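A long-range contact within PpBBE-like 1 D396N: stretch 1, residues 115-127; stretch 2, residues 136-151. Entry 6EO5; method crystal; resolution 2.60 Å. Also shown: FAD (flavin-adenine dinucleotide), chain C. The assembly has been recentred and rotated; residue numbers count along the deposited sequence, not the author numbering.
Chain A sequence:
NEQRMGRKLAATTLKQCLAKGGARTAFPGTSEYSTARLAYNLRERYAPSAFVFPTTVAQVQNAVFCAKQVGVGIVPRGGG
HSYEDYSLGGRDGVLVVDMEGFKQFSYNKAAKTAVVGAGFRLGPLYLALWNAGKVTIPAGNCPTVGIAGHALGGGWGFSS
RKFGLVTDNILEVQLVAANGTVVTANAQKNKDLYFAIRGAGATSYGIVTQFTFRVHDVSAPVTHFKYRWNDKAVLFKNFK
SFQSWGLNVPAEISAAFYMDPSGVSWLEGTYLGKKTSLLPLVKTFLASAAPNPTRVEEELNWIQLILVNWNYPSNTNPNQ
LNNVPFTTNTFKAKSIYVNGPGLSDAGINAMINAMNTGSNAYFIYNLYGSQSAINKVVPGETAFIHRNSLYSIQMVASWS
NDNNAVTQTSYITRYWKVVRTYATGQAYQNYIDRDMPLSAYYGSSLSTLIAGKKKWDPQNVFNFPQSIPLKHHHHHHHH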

# COMPACT_ATOMS: atom_id res chain seq x y z
N VAL A 115 -5.27 -17.77 6.82
CA VAL A 115 -4.14 -18.04 5.93
C VAL A 115 -4.50 -17.48 4.57
O VAL A 115 -5.56 -17.80 4.02
CB VAL A 115 -3.82 -19.53 5.84
CG1 VAL A 115 -2.78 -19.77 4.76
CG2 VAL A 115 -3.32 -20.04 7.17
N VAL A 116 -3.63 -16.63 4.02
CA VAL A 116 -3.87 -15.95 2.75
C VAL A 116 -2.67 -16.19 1.84
O VAL A 116 -1.53 -15.98 2.26
CB VAL A 116 -4.12 -14.45 2.94
CG1 VAL A 116 -4.44 -13.78 1.63
CG2 VAL A 116 -5.26 -14.24 3.91
N GLY A 117 -2.93 -16.63 0.61
CA GLY A 117 -1.86 -16.79 -0.35
C GLY A 117 -1.45 -15.48 -0.99
O GLY A 117 -2.26 -14.56 -1.14
N ALA A 118 -0.18 -15.39 -1.40
CA ALA A 118 0.40 -14.12 -1.81
C ALA A 118 -0.18 -13.58 -3.12
O ALA A 118 0.19 -12.48 -3.55
CB ALA A 118 1.92 -14.25 -1.93
N GLY A 119 -1.09 -14.32 -3.74
CA GLY A 119 -1.71 -13.89 -4.97
C GLY A 119 -3.02 -13.15 -4.83
O GLY A 119 -3.57 -12.69 -5.83
N PHE A 120 -3.53 -13.02 -3.60
CA PHE A 120 -4.83 -12.42 -3.36
C PHE A 120 -4.83 -10.92 -3.68
O PHE A 120 -3.84 -10.21 -3.48
CB PHE A 120 -5.24 -12.62 -1.91
CG PHE A 120 -6.34 -13.61 -1.72
CD1 PHE A 120 -7.66 -13.26 -2.00
CD2 PHE A 120 -6.08 -14.90 -1.26
CE1 PHE A 120 -8.70 -14.18 -1.82
CE2 PHE A 120 -7.11 -15.82 -1.07
CZ PHE A 120 -8.41 -15.46 -1.36
N ARG A 121 -5.98 -10.45 -4.17
CA ARG A 121 -6.30 -9.03 -4.26
C ARG A 121 -7.22 -8.66 -3.11
O ARG A 121 -7.88 -9.52 -2.52
CB ARG A 121 -6.97 -8.68 -5.60
CG ARG A 121 -6.36 -9.34 -6.83
CD ARG A 121 -4.87 -9.26 -6.85
NE ARG A 121 -4.33 -9.08 -8.19
CZ ARG A 121 -3.65 -10.01 -8.87
NH1 ARG A 121 -3.44 -11.21 -8.33
NH2 ARG A 121 -3.19 -9.73 -10.09
N LEU A 122 -7.27 -7.36 -2.78
CA LEU A 122 -7.97 -6.96 -1.56
C LEU A 122 -9.48 -7.18 -1.67
O LEU A 122 -10.12 -7.62 -0.71
CB LEU A 122 -7.68 -5.50 -1.23
CG LEU A 122 -6.24 -5.14 -0.86
CD1 LEU A 122 -6.19 -3.73 -0.33
CD2 LEU A 122 -5.63 -6.13 0.15
N GLY A 123 -10.06 -6.88 -2.84
CA GLY A 123 -11.47 -7.09 -3.06
C GLY A 123 -11.91 -8.51 -2.73
O GLY A 123 -12.70 -8.74 -1.81
N PRO A 124 -11.40 -9.49 -3.48
CA PRO A 124 -11.72 -10.89 -3.16
C PRO A 124 -11.34 -11.29 -1.74
O PRO A 124 -12.04 -12.13 -1.14
CB PRO A 124 -10.91 -11.67 -4.20
CG PRO A 124 -10.83 -10.72 -5.36
CD PRO A 124 -10.67 -9.37 -4.76
N LEU A 125 -10.27 -10.73 -1.18
CA LEU A 125 -9.90 -11.11 0.18
C LEU A 125 -10.93 -10.63 1.20
O LEU A 125 -11.23 -11.33 2.17
CB LEU A 125 -8.50 -10.59 0.51
CG LEU A 125 -7.98 -10.92 1.91
CD1 LEU A 125 -8.05 -12.41 2.18
CD2 LEU A 125 -6.56 -10.39 2.13
N TYR A 126 -11.48 -9.42 1.00
CA TYR A 126 -12.51 -8.93 1.91
C TYR A 126 -13.75 -9.81 1.87
O TYR A 126 -14.36 -10.10 2.90
CB TYR A 126 -12.91 -7.49 1.56
CG TYR A 126 -11.98 -6.40 2.02
CD1 TYR A 126 -11.66 -6.24 3.37
CD2 TYR A 126 -11.44 -5.49 1.10
CE1 TYR A 126 -10.81 -5.22 3.77
CE2 TYR A 126 -10.61 -4.48 1.49
CZ TYR A 126 -10.29 -4.34 2.82
OH TYR A 126 -9.45 -3.32 3.19
N LEU A 127 -14.14 -10.23 0.66
CA LEU A 127 -15.32 -11.08 0.49
C LEU A 127 -15.12 -12.42 1.18
O LEU A 127 -16.00 -12.90 1.90
CB LEU A 127 -15.59 -11.26 -1.00
CG LEU A 127 -16.98 -11.75 -1.38
CD1 LEU A 127 -18.03 -11.07 -0.51
CD2 LEU A 127 -17.24 -11.46 -2.85
PA FAD C . 3.14 -5.08 -6.73
O1A FAD C . 3.56 -4.08 -7.79
O2A FAD C . 2.81 -6.43 -7.33
O5B FAD C . 4.21 -5.24 -5.53
C5B FAD C . 4.90 -4.13 -5.00
C4B FAD C . 6.27 -4.54 -4.48
O4B FAD C . 6.16 -5.66 -3.63
C3B FAD C . 7.21 -4.94 -5.61
O3B FAD C . 8.53 -4.61 -5.23
C2B FAD C . 7.07 -6.44 -5.64
O2B FAD C . 8.20 -7.06 -6.19
C1B FAD C . 6.87 -6.77 -4.16
N9A FAD C . 6.14 -8.05 -4.04
C8A FAD C . 4.94 -8.37 -4.63
N7A FAD C . 4.61 -9.63 -4.29
C5A FAD C . 5.58 -10.13 -3.50
C6A FAD C . 5.74 -11.36 -2.89
N6A FAD C . 4.82 -12.30 -3.06
N1A FAD C . 6.85 -11.60 -2.12
C2A FAD C . 7.80 -10.62 -1.96
N3A FAD C . 7.64 -9.39 -2.57
C4A FAD C . 6.55 -9.15 -3.33
N1 FAD C . -1.68 1.83 -0.11
C2 FAD C . -2.25 1.85 1.17
O2 FAD C . -1.58 1.66 2.21
N3 FAD C . -3.61 2.07 1.30
C4 FAD C . -4.39 2.28 0.18
O4 FAD C . -5.60 2.46 0.32
C4X FAD C . -3.83 2.26 -1.09
N5 FAD C . -4.63 2.42 -2.20
C5X FAD C . -4.14 2.09 -3.45
C6 FAD C . -5.00 2.12 -4.54
C7 FAD C . -4.60 1.68 -5.82
C7M FAD C . -5.57 1.72 -6.98
C8 FAD C . -3.26 1.30 -5.99
C8M FAD C . -2.72 0.93 -7.36
C9 FAD C . -2.38 1.36 -4.89
C9A FAD C . -2.81 1.73 -3.61
N10 FAD C . -1.95 1.84 -2.50
C10 FAD C . -2.47 1.99 -1.23
C1' FAD C . -0.50 1.52 -2.60
C2' FAD C . -0.30 0.03 -2.35
O2' FAD C . -0.35 -0.31 -0.99
C3' FAD C . 1.04 -0.38 -2.91
O3' FAD C . 1.00 -0.07 -4.28
C4' FAD C . 1.28 -1.87 -2.67
O4' FAD C . 2.67 -2.09 -2.52
C5' FAD C . 0.70 -2.71 -3.81
O5' FAD C . 1.00 -4.08 -3.71
P FAD C . 0.81 -5.01 -5.02
O1P FAD C . 1.04 -6.46 -4.64
O2P FAD C . -0.51 -4.80 -5.71
O3P FAD C . 1.87 -4.38 -6.04
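Stretch 2 136-151: TIPAGNCPTVGIAGHA

Stretch 2 runs past stretch 1 in the opposite sense: along the register, Ala 148 lies by Ala 118, Gly 146 by Arg 121 (CA to CA 4.2 Å), Pro 143 by Gly 123 (CA to CA 4.0 Å) and Thr 136 by Tyr 126. Stretch 1 leaves a strand at Gly 117, makes a type I turn from Gly 117 to Phe 120, and enters a helix at Leu 122. Stretch 2 is mostly extended or looped from Thr 136 onward, makes its own type I turn from Cys 142 to Val 145, and becomes helical at Ile 147. The two helix axes are nearly perpendicular, at 95°, and come no closer than 11.7 Å, so much of the contact is made by the segments that lead into the helices.

Backbone hydrogen bonds fix the centre. Arg 121 and Gly 146, each the N-cap residue of its helix, form a single beta bridge. The bridge consists of two bonds, Ile 147 N to Phe 120 O at 2.9 Å, almost linear, and Leu 122 N to Val 145 O at 2.8 Å. Gly 123 N then reaches Pro 143 O at 2.8 Å. These amides belong to the first turns of the helices, where no preceding turn supplies a carbonyl, and the other stretch supplies an acceptor to each of these three. Glycine suits position 123 on two counts: the backbones are so close that a CB there would lie a tight 3.2 Å from Pro 143 CB, and within its own stretch it would clash with Pro 124 CD. Between the bonds, Arg 121 CA lies 3.1 Å from Val 145 O and Gly 146 CA 3.3 Å from Phe 120 O, both as CA-H...O contacts.

Apolar side chains from both helices pack with each other and with the strand, turns and loop. Leu 122, with the largest area covered, sets CD2 3.8 Å from Ile 147 CD1 and 3.9 Å from Ala 139 CB, while its CD1 lies 4.0 Å from Val 145 CB and covers one face of the His 150 ring. Leu 125 extends the cluster, its CD2 3.7 Å from Ile 137 CD1 and 3.9 Å from Ile 147 CD1. The other branch of Ile 147 turns to the turn and strand, with CG2 3.8 Å from Phe 120 CB and 4.2 Å from Val 116 CG1. Branched aliphatic residues can thus meet several neighbours at once, whereas the small Ala 118 and Ala 148 meet with CB to CB at 4.4 Å.

Polar side chains and water complete the contact. Tyr 126 is long enough to carry its hydroxyl to the loop, where OH donates to Gly 140 O at 2.6 Å. Gly 140 N in turn donates to His 150 NE2 at 3.0 Å, tying the loop to the second helix. Water 1 donates to Ala 118 O (2.6 Å) and Phe 120 O (2.8 Å) and accepts a weak bond from Ala 148 N (3.4 Å); water 2 links Tyr 126 O (2.9 Å) with Thr 136 OG1 (3.1 Å).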

# COMPACT_ATOMS: atom_id res chain seq x y z
N THR A 136 -12.23 -9.35 9.20
CA THR A 136 -11.49 -8.59 8.20
C THR A 136 -10.06 -8.40 8.69
O THR A 136 -9.75 -8.64 9.86
CB THR A 136 -12.15 -7.23 7.93
OG1 THR A 136 -11.75 -6.73 6.65
CG2 THR A 136 -11.79 -6.22 9.01
N ILE A 137 -9.20 -8.00 7.76
CA ILE A 137 -7.94 -7.37 8.13
C ILE A 137 -8.08 -5.89 7.79
O ILE A 137 -8.88 -5.54 6.91
CB ILE A 137 -6.74 -8.01 7.42
CG1 ILE A 137 -6.87 -7.85 5.91
CG2 ILE A 137 -6.62 -9.46 7.80
CD1 ILE A 137 -5.68 -8.37 5.16
N PRO A 138 -7.33 -4.98 8.46
CA PRO A 138 -7.46 -3.54 8.18
C PRO A 138 -6.68 -3.10 6.94
O PRO A 138 -5.78 -2.26 7.00
CB PRO A 138 -6.94 -2.91 9.48
CG PRO A 138 -5.91 -3.88 9.97
CD PRO A 138 -6.38 -5.25 9.56
N ALA A 139 -7.06 -3.64 5.78
CA ALA A 139 -6.37 -3.33 4.53
C ALA A 139 -6.89 -2.03 3.93
O ALA A 139 -7.82 -1.40 4.44
CB ALA A 139 -6.49 -4.47 3.54
N GLY A 140 -6.28 -1.63 2.81
CA GLY A 140 -6.65 -0.41 2.10
C GLY A 140 -7.93 -0.59 1.31
O GLY A 140 -8.61 -1.60 1.39
N ASN A 141 -8.25 0.43 0.50
CA ASN A 141 -9.56 0.49 -0.12
C ASN A 141 -9.56 0.30 -1.63
O ASN A 141 -10.63 0.36 -2.24
CB ASN A 141 -10.26 1.80 0.23
CG ASN A 141 -9.66 2.97 -0.49
OD1 ASN A 141 -8.44 3.04 -0.67
ND2 ASN A 141 -10.52 3.88 -0.94
N CYS A 142 -8.41 0.09 -2.27
CA CYS A 142 -8.38 -0.23 -3.69
C CYS A 142 -8.59 -1.73 -3.89
O CYS A 142 -7.73 -2.52 -3.48
CB CYS A 142 -7.07 0.21 -4.30
SG CYS A 142 -6.67 1.96 -4.01
N PRO A 143 -9.71 -2.17 -4.49
CA PRO A 143 -10.01 -3.61 -4.51
C PRO A 143 -9.03 -4.45 -5.31
O PRO A 143 -8.87 -5.64 -5.00
CB PRO A 143 -11.41 -3.67 -5.12
CG PRO A 143 -11.96 -2.31 -4.91
CD PRO A 143 -10.82 -1.38 -5.03
N THR A 144 -8.37 -3.88 -6.33
CA THR A 144 -7.48 -4.65 -7.19
C THR A 144 -6.05 -4.73 -6.66
O THR A 144 -5.21 -5.37 -7.31
CB THR A 144 -7.47 -4.10 -8.62
OG1 THR A 144 -6.81 -2.83 -8.66
CG2 THR A 144 -8.89 -3.91 -9.13
N VAL A 145 -5.76 -4.13 -5.50
CA VAL A 145 -4.41 -4.15 -4.94
C VAL A 145 -4.09 -5.54 -4.42
O VAL A 145 -4.95 -6.22 -3.82
CB VAL A 145 -4.27 -3.10 -3.82
CG1 VAL A 145 -3.07 -3.39 -2.92
CG2 VAL A 145 -4.14 -1.72 -4.43
N GLY A 146 -2.86 -5.98 -4.63
CA GLY A 146 -2.44 -7.27 -4.11
C GLY A 146 -2.14 -7.18 -2.62
O GLY A 146 -1.61 -6.18 -2.13
N ILE A 147 -2.49 -8.25 -1.90
CA ILE A 147 -2.24 -8.27 -0.46
C ILE A 147 -0.75 -8.25 -0.17
O ILE A 147 -0.31 -7.76 0.87
CB ILE A 147 -2.92 -9.49 0.18
CG1 ILE A 147 -2.74 -9.48 1.70
CG2 ILE A 147 -2.35 -10.75 -0.41
CD1 ILE A 147 -3.34 -8.27 2.37
N ALA A 148 0.06 -8.76 -1.10
CA ALA A 148 1.48 -9.02 -0.87
C ALA A 148 2.29 -7.74 -0.73
O ALA A 148 2.83 -7.47 0.35
CB ALA A 148 2.04 -9.88 -2.01
N GLY A 149 2.41 -6.96 -1.81
CA GLY A 149 3.08 -5.68 -1.71
C GLY A 149 2.48 -4.81 -0.63
O GLY A 149 3.18 -4.28 0.23
N HIS A 150 1.15 -4.68 -0.65
CA HIS A 150 0.41 -3.93 0.37
C HIS A 150 0.89 -4.28 1.78
O HIS A 150 1.34 -3.41 2.53
CB HIS A 150 -1.08 -4.23 0.21
CG HIS A 150 -1.98 -3.32 0.98
ND1 HIS A 150 -2.05 -1.96 0.75
CD2 HIS A 150 -2.88 -3.58 1.96
CE1 HIS A 150 -2.94 -1.43 1.56
NE2 HIS A 150 -3.46 -2.39 2.31
N ALA A 151 0.83 -5.57 2.13
CA ALA A 151 1.15 -6.01 3.50
C ALA A 151 2.64 -5.88 3.81
O ALA A 151 3.02 -5.54 4.94
CB ALA A 151 0.69 -7.45 3.72
O HOH W 1 -1.08 -10.23 -3.91
O HOH W 2 -13.81 -8.64 5.38